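Local coordinates for bifunctional protein PutA (Bdellovibrio bacteriovorus, PDB 5UR2) that probably oxidises L-proline to L-glutamate in two steps, pairing a flavin-dependent proline dehydrogenase with an NAD+-dependent L-glutamate gamma-semialdehyde dehydrogenase, at residues 27-31 against 430-435; 50-54 against 420-424; 71-76 against 910-914; 144-148 against 405-411. All coordinates share one frame; numbering follows the deposited sequence.

Interactions 1, 2 and 3 tie the N-terminal PutA region to the two catalytic parts of the chain, the first two to the proline dehydrogenase region and the third to the aldehyde dehydrogenase region. Interaction 4 stays within the proline dehydrogenase region and joins the first and last strands of its barrel. Interaction 1 lies at the surface and interaction 2 is buried; both rest on phenylalanine packing, and they touch each other through R431 and T424. Interaction 3 is partly buried and is by contrast polar, built on a helix cap. Interaction 4, also partly buried, combines a single parallel bridge with packing of a leucine against prolines. Interactions 2 and 4 share helix 409-423, while interactions 2 and 3 both touch the second subunit.

Interaction 1: 27-31 against 430-435; sequences ASIFS and LRGKFA
S28 OG lies over one face of the F434 ring, 3.7 Å from F434 CG, and at the same time accepts the backbone N-H of F30. That bond is nearly straight, at 168° and 3.2 Å from F30 N to S28 OG, and it closes an ST turn. With OG set anti to the backbone N of S28 (chi1 176°), the hydroxyl points over the F434 ring while it accepts F30 N, and it also sits at the edge of the F30 ring, in its plane. Around the same residues the chain makes a type I beta turn from S28 to S31, with S31 N bonded to S28 O, and this turn presents F30 to helix 429-434. The loop belongs to the N-terminal PutA region, between helix 6-22 and helix 35-45, whereas helix 429-434 follows helix 409-423 in the proline dehydrogenase region.

F30 contributes the largest share of the buried surface. Its ring spans the last turn of the helix: CZ comes to 3.5 Å from R431 CA, CD1 lies 3.8 Å from F434 CB, and CD2 reaches A435 CB at 3.9 Å. On the L430 side, F30 CE1 is 3.8 Å from the carbonyl oxygen L430 O, which already accepts F434 N. The F30 and F434 side chains cross at about a right angle. R431 meets the ring through its backbone and CB, while its extended chain runs on to a salt bridge with D436. M40 of helix 35-45 also packs against F30, and M21 of helix 6-22 against F434.

Interaction 2: 50-54 against 420-424; sequences KTNMF and LLENT. With P5F (N-propargylglycine-modified flavin adenine dinucleotide), chain F.
The ring of F54 is wedged between two aliphatic groups, with L420 CB over one face and K50 CG of its own helix over the opposite one. L420 CB stands 4.0 Å from the centroid of the F54 ring and 26° off its normal, a CH-pi contact displaced toward the rim; the closest ring atom is F54 CZ, 3.6 Å from L420 CB. L421 approaches differently, bringing its CD2 methyl to the ring edge, 3.5 Å from F54 CE2. T424 OG1 also lies at that edge, near the ring plane.

K50 is stretched out fully beyond CG, and with CG anti to the backbone N (chi1 175°) its chain slides past T424 in the opposite direction. The ammonium NZ ends 3.6 Å from T424 OG1, too far for a hydrogen bond. The T424 hydroxyl instead donates to L420 O over 2.8 Å, while T424 N reaches the same oxygen from the other face of the carbonyl plane. The two bonds on L420 O hold the T424 hydroxyl against the helix backbone.

F979 of the second subunit packs on K50. E422 turns to the other side of helix 409-423, where its OE2 lies 2.9 Å from O3B of the adenosine ribose of the modified flavin adenine dinucleotide. A helix that follows the last strand of a TIM barrel thus takes an N-terminal helix on one flank and lines the dinucleotide pocket with another.

Interaction 3: 71-76 against 910-914; sequences RHLKEY and RSPAN
E75 and S911 meet through E75 OE1, which takes two donors: the S911 hydroxyl at 2.6 Å from OG, on its syn side, and the backbone A913 N at 2.8 Å, from above the carboxylate plane. The extended E75 chain carries its carboxylate to the first turn of helix 912-921. A chi1 of 160° turns the S911 hydroxyl away from its own N-H, and OG in turn accepts N914 N and, in the guanidinium plane, R71 NH1 at 3.0 Å. R71 bends at chi3 (67°), which lets the same NH1 form a salt bridge with E75 OE2. H72 NE2 is hydrogen-bonded to D758, and the amide nitrogen of N914 to D756.

Beside this network the Y76 ring is roofed by P912: CG sits 3.9 Å from the ring centroid, 12° off the normal, a CH-pi contact. Y76 OH makes a weak bond to R910 O and is also hydrogen-bonded to R976 of the second subunit. S911 is the N-cap of a helix in the aldehyde dehydrogenase region, and E75, from an N-terminal PutA helix, supplements that cap.

Interaction 4: 144-148 against 405-411; sequences ILGEA and PVGELIP
I144 and V406 form a parallel beta bridge, their CA atoms 5.0 Å apart, and L145 N gives its hydrogen to V406 O at 2.7 Å with a C=O...N angle of 164°, an oxygen that also receives a longer CA-H...O contact from I144.

L145 carries most of the side-chain contact. Its CG is anti to the carbonyl carbon (chi1 -58°), which lays the isobutyl group alongside P405, the two pointing the same way with L145 CD1 3.8 Å from P405 CB. L145 CB also meets P411 CB at 3.9 Å. G407 CA packs against L145 CB at 4.2 Å. P411 presses its ring on the backbone of the outgoing loop, with CG 3.6 Å from G146 C, and E147 crosses obliquely over it to bring OE2 within 3.9 Å of I410 CG2. After G407 the chains diverge, and a water links them, donating to L145 O and accepting from E408 N. E408 is the N-cap residue of helix 409-423.

The bridge joins strands 138-144 and 400-406, the first and eighth of the TIM barrel, and so closes the cylinder. L145 and P405 both rest on Y415 of helix 409-423, I144 packs on K161 and L165 of helix 152-173, and V406 faces P123 and A126 of helix 123-135.

Interaction 1: 27-31 against 430-435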
# COMPACT_ATOMS: atom_id res chain seq x y z
N ALA B 27 18.19 42.50 -37.59
CA ALA B 27 17.65 42.23 -36.27
C ALA B 27 17.83 40.77 -35.89
O ALA B 27 17.84 39.87 -36.74
CB ALA B 27 16.17 42.59 -36.19
N SER B 28 17.96 40.53 -34.59
CA SER B 28 17.97 39.17 -34.06
C SER B 28 16.58 38.78 -33.58
O SER B 28 15.86 39.60 -32.98
CB SER B 28 18.97 39.03 -32.90
OG SER B 28 18.92 37.73 -32.33
N ILE B 29 16.21 37.53 -33.83
CA ILE B 29 14.97 36.95 -33.33
C ILE B 29 14.87 37.05 -31.81
O ILE B 29 13.77 36.98 -31.26
CB ILE B 29 14.87 35.47 -33.80
CG1 ILE B 29 13.58 35.25 -34.57
CG2 ILE B 29 15.02 34.47 -32.65
CD1 ILE B 29 13.61 35.91 -35.92
N PHE B 30 15.99 37.22 -31.13
CA PHE B 30 16.02 37.25 -29.68
C PHE B 30 15.78 38.63 -29.09
O PHE B 30 15.64 38.74 -27.87
CB PHE B 30 17.36 36.71 -29.17
CG PHE B 30 17.50 35.23 -29.31
CD1 PHE B 30 18.01 34.68 -30.48
CD2 PHE B 30 17.07 34.39 -28.31
CE1 PHE B 30 18.12 33.31 -30.62
CE2 PHE B 30 17.17 33.02 -28.45
CZ PHE B 30 17.69 32.48 -29.62
N SER B 31 15.72 39.67 -29.93
CA SER B 31 15.53 41.04 -29.45
C SER B 31 14.28 41.14 -28.59
O SER B 31 13.17 40.81 -29.03
CB SER B 31 15.42 42.00 -30.64
N LEU B 430 22.27 29.42 -31.50
CA LEU B 430 21.85 30.81 -31.60
C LEU B 430 21.50 31.39 -30.24
O LEU B 430 21.80 32.55 -29.95
CB LEU B 430 20.66 30.94 -32.54
CG LEU B 430 21.01 30.82 -34.01
CD1 LEU B 430 19.72 30.71 -34.79
CD2 LEU B 430 21.82 32.01 -34.46
N ARG B 431 20.82 30.61 -29.40
CA ARG B 431 20.54 31.08 -28.05
C ARG B 431 21.84 31.34 -27.28
O ARG B 431 21.97 32.37 -26.61
CB ARG B 431 19.67 30.09 -27.28
CG ARG B 431 19.56 30.47 -25.82
CD ARG B 431 18.85 29.44 -25.00
NE ARG B 431 19.07 29.68 -23.58
CZ ARG B 431 18.34 29.14 -22.60
NH1 ARG B 431 17.34 28.33 -22.89
NH2 ARG B 431 18.62 29.42 -21.33
N GLY B 432 22.81 30.44 -27.40
CA GLY B 432 24.06 30.64 -26.69
C GLY B 432 24.76 31.93 -27.09
O GLY B 432 25.35 32.61 -26.24
N LYS B 433 24.69 32.28 -28.38
CA LYS B 433 25.32 33.49 -28.90
C LYS B 433 24.54 34.76 -28.53
O LYS B 433 25.12 35.73 -28.04
CB LYS B 433 25.48 33.38 -30.42
CG LYS B 433 25.67 34.72 -31.10
CD LYS B 433 27.03 35.30 -30.88
CE LYS B 433 27.13 36.63 -31.61
NZ LYS B 433 28.30 37.41 -31.08
N PHE B 434 23.23 34.78 -28.80
CA PHE B 434 22.44 36.00 -28.73
C PHE B 434 21.67 36.15 -27.42
O PHE B 434 21.06 37.19 -27.19
CB PHE B 434 21.46 36.06 -29.91
CG PHE B 434 22.13 36.28 -31.24
CD1 PHE B 434 22.65 37.52 -31.57
CD2 PHE B 434 22.30 35.23 -32.12
CE1 PHE B 434 23.28 37.71 -32.79
CE2 PHE B 434 22.94 35.43 -33.35
CZ PHE B 434 23.43 36.66 -33.68
N ALA B 435 21.71 35.16 -26.56
CA ALA B 435 20.94 35.26 -25.33
C ALA B 435 21.77 34.93 -24.10
O ALA B 435 21.67 35.64 -23.10
CB ALA B 435 19.70 34.36 -25.39

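Interaction 2: 50-54 against 420-424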
# COMPACT_ATOMS: atom_id res chain seq x y z
N LYS B 50 6.64 28.87 -20.02
CA LYS B 50 6.98 28.32 -21.33
C LYS B 50 5.90 27.35 -21.80
O LYS B 50 5.43 27.43 -22.94
CB LYS B 50 8.34 27.63 -21.27
CG LYS B 50 8.72 26.91 -22.56
CD LYS B 50 10.11 26.29 -22.48
CE LYS B 50 10.44 25.49 -23.73
NZ LYS B 50 11.80 24.89 -23.69
N THR B 51 5.49 26.44 -20.92
CA THR B 51 4.45 25.47 -21.25
C THR B 51 3.15 26.16 -21.60
O THR B 51 2.54 25.88 -22.64
CB THR B 51 4.24 24.51 -20.08
OG1 THR B 51 5.39 23.67 -19.92
CG2 THR B 51 2.96 23.66 -20.28
N ASN B 52 2.70 27.09 -20.75
CA ASN B 52 1.41 27.73 -20.99
C ASN B 52 1.43 28.63 -22.22
O ASN B 52 0.46 28.67 -22.98
CB ASN B 52 0.98 28.52 -19.75
CG ASN B 52 0.64 27.62 -18.58
OD1 ASN B 52 0.35 26.44 -18.75
ND2 ASN B 52 0.66 28.18 -17.38
N MET B 53 2.52 29.37 -22.44
CA MET B 53 2.54 30.27 -23.58
C MET B 53 2.57 29.48 -24.89
O MET B 53 1.89 29.85 -25.85
CB MET B 53 3.71 31.26 -23.49
CG MET B 53 3.80 32.23 -24.68
SD MET B 53 2.34 33.27 -24.99
CE MET B 53 2.27 34.24 -23.49
N PHE B 54 3.35 28.39 -24.94
CA PHE B 54 3.41 27.61 -26.17
C PHE B 54 2.10 26.86 -26.45
O PHE B 54 1.70 26.73 -27.61
CB PHE B 54 4.57 26.61 -26.12
CG PHE B 54 5.95 27.23 -26.16
CD1 PHE B 54 6.12 28.61 -26.08
CD2 PHE B 54 7.07 26.43 -26.31
CE1 PHE B 54 7.40 29.17 -26.12
CE2 PHE B 54 8.35 26.99 -26.35
CZ PHE B 54 8.51 28.35 -26.26
N LEU B 420 9.69 28.40 -31.85
CA LEU B 420 9.83 28.79 -30.45
C LEU B 420 10.55 27.71 -29.64
O LEU B 420 11.40 28.03 -28.79
CB LEU B 420 8.46 29.08 -29.83
CG LEU B 420 7.83 30.45 -30.10
CD1 LEU B 420 6.37 30.42 -29.71
CD2 LEU B 420 8.56 31.54 -29.29
N LEU B 421 10.23 26.45 -29.88
CA LEU B 421 10.89 25.37 -29.14
C LEU B 421 12.38 25.34 -29.44
O LEU B 421 13.20 25.31 -28.51
CB LEU B 421 10.25 24.03 -29.50
CG LEU B 421 8.89 23.83 -28.83
CD1 LEU B 421 8.20 22.61 -29.40
CD2 LEU B 421 9.06 23.73 -27.33
N GLU B 422 12.76 25.39 -30.72
CA GLU B 422 14.18 25.35 -31.07
C GLU B 422 14.94 26.55 -30.51
O GLU B 422 16.03 26.41 -29.95
CB GLU B 422 14.34 25.29 -32.59
CG GLU B 422 15.76 25.02 -33.01
CD GLU B 422 16.28 23.69 -32.46
OE1 GLU B 422 17.23 23.72 -31.64
OE2 GLU B 422 15.70 22.64 -32.82
N ASN B 423 14.37 27.75 -30.66
CA ASN B 423 15.10 28.95 -30.29
C ASN B 423 15.25 29.10 -28.78
O ASN B 423 16.18 29.77 -28.32
CB ASN B 423 14.40 30.18 -30.88
CG ASN B 423 14.47 30.21 -32.39
OD1 ASN B 423 15.31 29.56 -33.00
ND2 ASN B 423 13.57 30.98 -33.00
N THR B 424 14.36 28.51 -27.99
CA THR B 424 14.48 28.56 -26.53
C THR B 424 15.17 27.33 -25.96
O THR B 424 15.26 27.21 -24.73
CB THR B 424 13.10 28.68 -25.86
OG1 THR B 424 12.30 27.52 -26.17
CG2 THR B 424 12.41 29.96 -26.33
PA P5F F . 22.22 24.07 -33.70
O1A P5F F . 23.76 24.12 -33.98
O2A P5F F . 21.73 24.78 -32.54
O5B P5F F . 21.67 22.69 -33.44
C5B P5F F . 20.42 22.41 -32.81
C4B P5F F . 20.08 20.93 -33.05
O4B P5F F . 20.86 20.04 -32.30
C3B P5F F . 18.67 20.51 -32.77
O3B P5F F . 17.79 20.88 -33.76
C2B P5F F . 18.80 19.04 -32.65
O2B P5F F . 18.81 18.48 -33.92
C1B P5F F . 20.14 18.88 -32.03
N9A P5F F . 20.11 18.69 -30.60
C8A P5F F . 19.57 19.54 -29.64
N7A P5F F . 19.78 19.01 -28.43
C5A P5F F . 20.48 17.80 -28.56
C6A P5F F . 20.94 16.83 -27.67
N6A P5F F . 20.74 16.98 -26.25
N1A P5F F . 21.57 15.73 -28.13
C2A P5F F . 21.78 15.55 -29.45
N3A P5F F . 21.32 16.47 -30.34
C4A P5F F . 20.68 17.58 -29.94
N1 P5F F . 14.99 18.84 -39.78
C2 P5F F . 14.55 17.50 -40.06
O2 P5F F . 14.64 16.56 -39.05
N3 P5F F . 14.04 17.14 -41.35
C4 P5F F . 13.93 18.08 -42.40
O4 P5F F . 13.42 17.67 -43.64
C4X P5F F . 14.39 19.51 -42.10
N5 P5F F . 14.20 20.59 -43.07
C5X P5F F . 15.05 21.78 -42.87
C6 P5F F . 15.36 22.67 -44.03
C7 P5F F . 16.24 23.77 -43.87
C7M P5F F . 16.55 24.66 -45.05
C8 P5F F . 16.84 24.03 -42.60
C8M P5F F . 17.79 25.18 -42.39
C9 P5F F . 16.56 23.19 -41.50
C9A P5F F . 15.63 22.03 -41.66
N10 P5F F . 15.35 21.15 -40.52
C10 P5F F . 14.89 19.83 -40.83
C1' P5F F . 15.71 21.51 -39.13
C2' P5F F . 17.17 21.20 -38.80
O2' P5F F . 17.33 19.83 -38.78
C3' P5F F . 17.67 21.78 -37.48
O3' P5F F . 16.94 21.22 -36.45
C4' P5F F . 17.56 23.29 -37.35
O4' P5F F . 17.66 23.81 -38.64
C5' P5F F . 18.54 23.94 -36.35
O5' P5F F . 19.83 23.38 -36.36
P P5F F . 21.22 24.21 -36.26
O1P P5F F . 22.50 23.60 -36.94
O2P P5F F . 20.73 25.63 -36.76
O3P P5F F . 21.27 24.65 -34.68
C21 P5F F . 11.59 20.59 -42.91
C22 P5F F . 12.92 20.59 -43.10
C23 P5F F . 10.74 19.33 -43.18

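Interaction 3: 71-76 against 910-914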
# COMPACT_ATOMS: atom_id res chain seq x y z
N ARG B 71 -11.43 33.66 -22.60
CA ARG B 71 -11.54 32.55 -21.66
C ARG B 71 -10.26 31.71 -21.64
O ARG B 71 -9.74 31.39 -20.57
CB ARG B 71 -12.75 31.67 -22.02
CG ARG B 71 -12.92 30.49 -21.06
CD ARG B 71 -14.17 29.65 -21.32
NE ARG B 71 -14.17 28.92 -22.58
CZ ARG B 71 -13.62 27.72 -22.77
NH1 ARG B 71 -12.98 27.10 -21.78
NH2 ARG B 71 -13.70 27.13 -23.95
N HIS B 72 -9.73 31.37 -22.82
CA HIS B 72 -8.49 30.59 -22.84
C HIS B 72 -7.35 31.36 -22.21
O HIS B 72 -6.51 30.79 -21.50
CB HIS B 72 -8.13 30.18 -24.27
CG HIS B 72 -8.93 29.02 -24.79
ND1 HIS B 72 -10.22 29.14 -25.25
CD2 HIS B 72 -8.62 27.70 -24.90
CE1 HIS B 72 -10.66 27.97 -25.64
NE2 HIS B 72 -9.71 27.07 -25.44
N LEU B 73 -7.30 32.67 -22.46
CA LEU B 73 -6.24 33.50 -21.89
C LEU B 73 -6.28 33.44 -20.36
O LEU B 73 -5.26 33.17 -19.72
CB LEU B 73 -6.39 34.93 -22.40
CG LEU B 73 -5.13 35.80 -22.40
CD1 LEU B 73 -4.06 35.15 -23.23
CD2 LEU B 73 -5.46 37.17 -22.94
N LYS B 74 -7.46 33.66 -19.77
CA LYS B 74 -7.59 33.61 -18.32
C LYS B 74 -7.18 32.25 -17.78
O LYS B 74 -6.47 32.15 -16.77
CB LYS B 74 -9.02 33.95 -17.90
N GLU B 75 -7.59 31.17 -18.46
CA GLU B 75 -7.30 29.83 -17.97
C GLU B 75 -5.82 29.51 -18.07
O GLU B 75 -5.26 28.83 -17.19
CB GLU B 75 -8.11 28.80 -18.74
CG GLU B 75 -9.61 28.94 -18.56
CD GLU B 75 -10.36 27.90 -19.37
OE1 GLU B 75 -9.75 26.86 -19.71
OE2 GLU B 75 -11.55 28.12 -19.67
N TYR B 76 -5.15 29.95 -19.14
CA TYR B 76 -3.74 29.63 -19.29
C TYR B 76 -2.86 30.52 -18.42
O TYR B 76 -1.77 30.09 -18.02
CB TYR B 76 -3.31 29.74 -20.76
CG TYR B 76 -3.56 28.49 -21.60
CD1 TYR B 76 -2.77 27.37 -21.44
CD2 TYR B 76 -4.57 28.46 -22.55
CE1 TYR B 76 -2.98 26.22 -22.21
CE2 TYR B 76 -4.79 27.31 -23.33
CZ TYR B 76 -3.99 26.20 -23.15
OH TYR B 76 -4.18 25.07 -23.90
N ARG B 910 -8.22 21.64 -25.38
CA ARG B 910 -7.07 22.46 -25.07
C ARG B 910 -7.46 23.63 -24.18
O ARG B 910 -6.84 24.69 -24.21
CB ARG B 910 -6.37 22.90 -26.35
CG ARG B 910 -5.69 21.69 -27.01
CD ARG B 910 -4.99 22.02 -28.29
NE ARG B 910 -5.92 22.32 -29.36
CZ ARG B 910 -5.55 22.71 -30.57
NH1 ARG B 910 -4.25 22.82 -30.85
NH2 ARG B 910 -6.46 22.99 -31.50
N SER B 911 -8.49 23.40 -23.36
CA SER B 911 -8.91 24.30 -22.31
C SER B 911 -8.55 23.70 -20.97
O SER B 911 -9.10 22.64 -20.60
CB SER B 911 -10.42 24.55 -22.39
OG SER B 911 -10.89 25.03 -21.14
N PRO B 912 -7.66 24.33 -20.21
CA PRO B 912 -7.36 23.81 -18.86
C PRO B 912 -8.58 23.66 -17.97
O PRO B 912 -8.68 22.66 -17.24
CB PRO B 912 -6.37 24.85 -18.32
CG PRO B 912 -5.68 25.39 -19.57
CD PRO B 912 -6.77 25.43 -20.61
N ALA B 913 -9.52 24.61 -17.99
CA ALA B 913 -10.67 24.52 -17.10
C ALA B 913 -11.64 23.42 -17.54
O ALA B 913 -12.24 22.75 -16.70
CB ALA B 913 -11.40 25.87 -17.03
N ASN B 914 -11.82 23.26 -18.85
CA ASN B 914 -12.64 22.16 -19.34
C ASN B 914 -12.00 20.82 -19.02
O ASN B 914 -12.69 19.86 -18.64
CB ASN B 914 -12.86 22.32 -20.85
CG ASN B 914 -13.85 23.43 -21.19
OD1 ASN B 914 -14.36 24.11 -20.29
ND2 ASN B 914 -14.11 23.63 -22.48

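Interaction 4: 144-148 against 405-411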
# COMPACT_ATOMS: atom_id res chain seq x y z
N ILE B 144 4.83 23.30 -48.69
CA ILE B 144 3.43 23.54 -48.37
C ILE B 144 3.14 22.95 -46.99
O ILE B 144 3.09 21.73 -46.83
CB ILE B 144 2.50 22.95 -49.43
CG1 ILE B 144 2.87 23.54 -50.79
CG2 ILE B 144 1.05 23.27 -49.10
CD1 ILE B 144 2.17 22.88 -51.95
N LEU B 145 2.90 23.82 -46.02
CA LEU B 145 2.49 23.38 -44.69
C LEU B 145 1.09 22.79 -44.75
O LEU B 145 0.25 23.18 -45.57
CB LEU B 145 2.48 24.56 -43.72
CG LEU B 145 3.79 25.30 -43.55
CD1 LEU B 145 3.54 26.68 -42.98
CD2 LEU B 145 4.70 24.48 -42.66
N GLY B 146 0.85 21.81 -43.88
CA GLY B 146 -0.47 21.22 -43.79
C GLY B 146 -0.64 20.53 -42.46
O GLY B 146 0.32 20.28 -41.73
N GLU B 147 -1.90 20.21 -42.14
CA GLU B 147 -2.16 19.36 -41.00
C GLU B 147 -1.82 17.92 -41.38
O GLU B 147 -1.41 17.62 -42.50
CB GLU B 147 -3.60 19.49 -40.53
CG GLU B 147 -4.23 20.83 -40.84
CD GLU B 147 -5.51 21.07 -40.08
OE1 GLU B 147 -5.79 20.32 -39.12
OE2 GLU B 147 -6.25 22.00 -40.46
N ALA B 148 -1.98 17.01 -40.42
CA ALA B 148 -1.69 15.61 -40.69
C ALA B 148 -2.59 15.09 -41.81
O ALA B 148 -3.76 15.46 -41.91
CB ALA B 148 -1.89 14.77 -39.43
N PRO B 405 8.34 28.32 -46.08
CA PRO B 405 7.05 27.70 -45.79
C PRO B 405 5.92 28.55 -46.34
O PRO B 405 5.96 29.78 -46.31
CB PRO B 405 7.00 27.65 -44.25
CG PRO B 405 8.40 28.03 -43.79
CD PRO B 405 8.95 28.90 -44.88
N VAL B 406 4.90 27.85 -46.83
CA VAL B 406 3.66 28.43 -47.35
C VAL B 406 2.52 27.67 -46.71
O VAL B 406 2.53 26.43 -46.70
CB VAL B 406 3.59 28.30 -48.89
CG1 VAL B 406 2.33 28.92 -49.41
CG2 VAL B 406 4.81 28.92 -49.55
N GLY B 407 1.52 28.37 -46.18
CA GLY B 407 0.39 27.65 -45.65
C GLY B 407 -0.53 28.48 -44.77
O GLY B 407 -0.26 29.64 -44.46
N GLU B 408 -1.61 27.82 -44.37
CA GLU B 408 -2.71 28.44 -43.64
C GLU B 408 -2.34 28.65 -42.17
O GLU B 408 -1.33 28.13 -41.67
CB GLU B 408 -3.97 27.58 -43.75
CG GLU B 408 -4.53 27.46 -45.18
CD GLU B 408 -5.33 28.68 -45.63
OE1 GLU B 408 -5.42 29.68 -44.87
OE2 GLU B 408 -5.85 28.65 -46.77
N LEU B 409 -3.18 29.41 -41.48
CA LEU B 409 -2.89 29.86 -40.12
C LEU B 409 -2.69 28.69 -39.16
O LEU B 409 -1.85 28.76 -38.26
CB LEU B 409 -4.01 30.78 -39.63
N ILE B 410 -3.49 27.63 -39.30
CA ILE B 410 -3.45 26.52 -38.35
C ILE B 410 -2.15 25.72 -38.46
O ILE B 410 -1.45 25.59 -37.45
CB ILE B 410 -4.69 25.63 -38.49
CG1 ILE B 410 -5.91 26.33 -37.89
CG2 ILE B 410 -4.46 24.28 -37.84
CD1 ILE B 410 -6.99 25.38 -37.50
N PRO B 411 -1.75 25.17 -39.62
CA PRO B 411 -0.39 24.59 -39.68
C PRO B 411 0.70 25.63 -39.46
O PRO B 411 1.79 25.30 -38.96
CB PRO B 411 -0.32 23.97 -41.08
CG PRO B 411 -1.76 23.79 -41.50
CD PRO B 411 -2.49 24.95 -40.88
O HOH W 1 -1.66 24.91 -45.64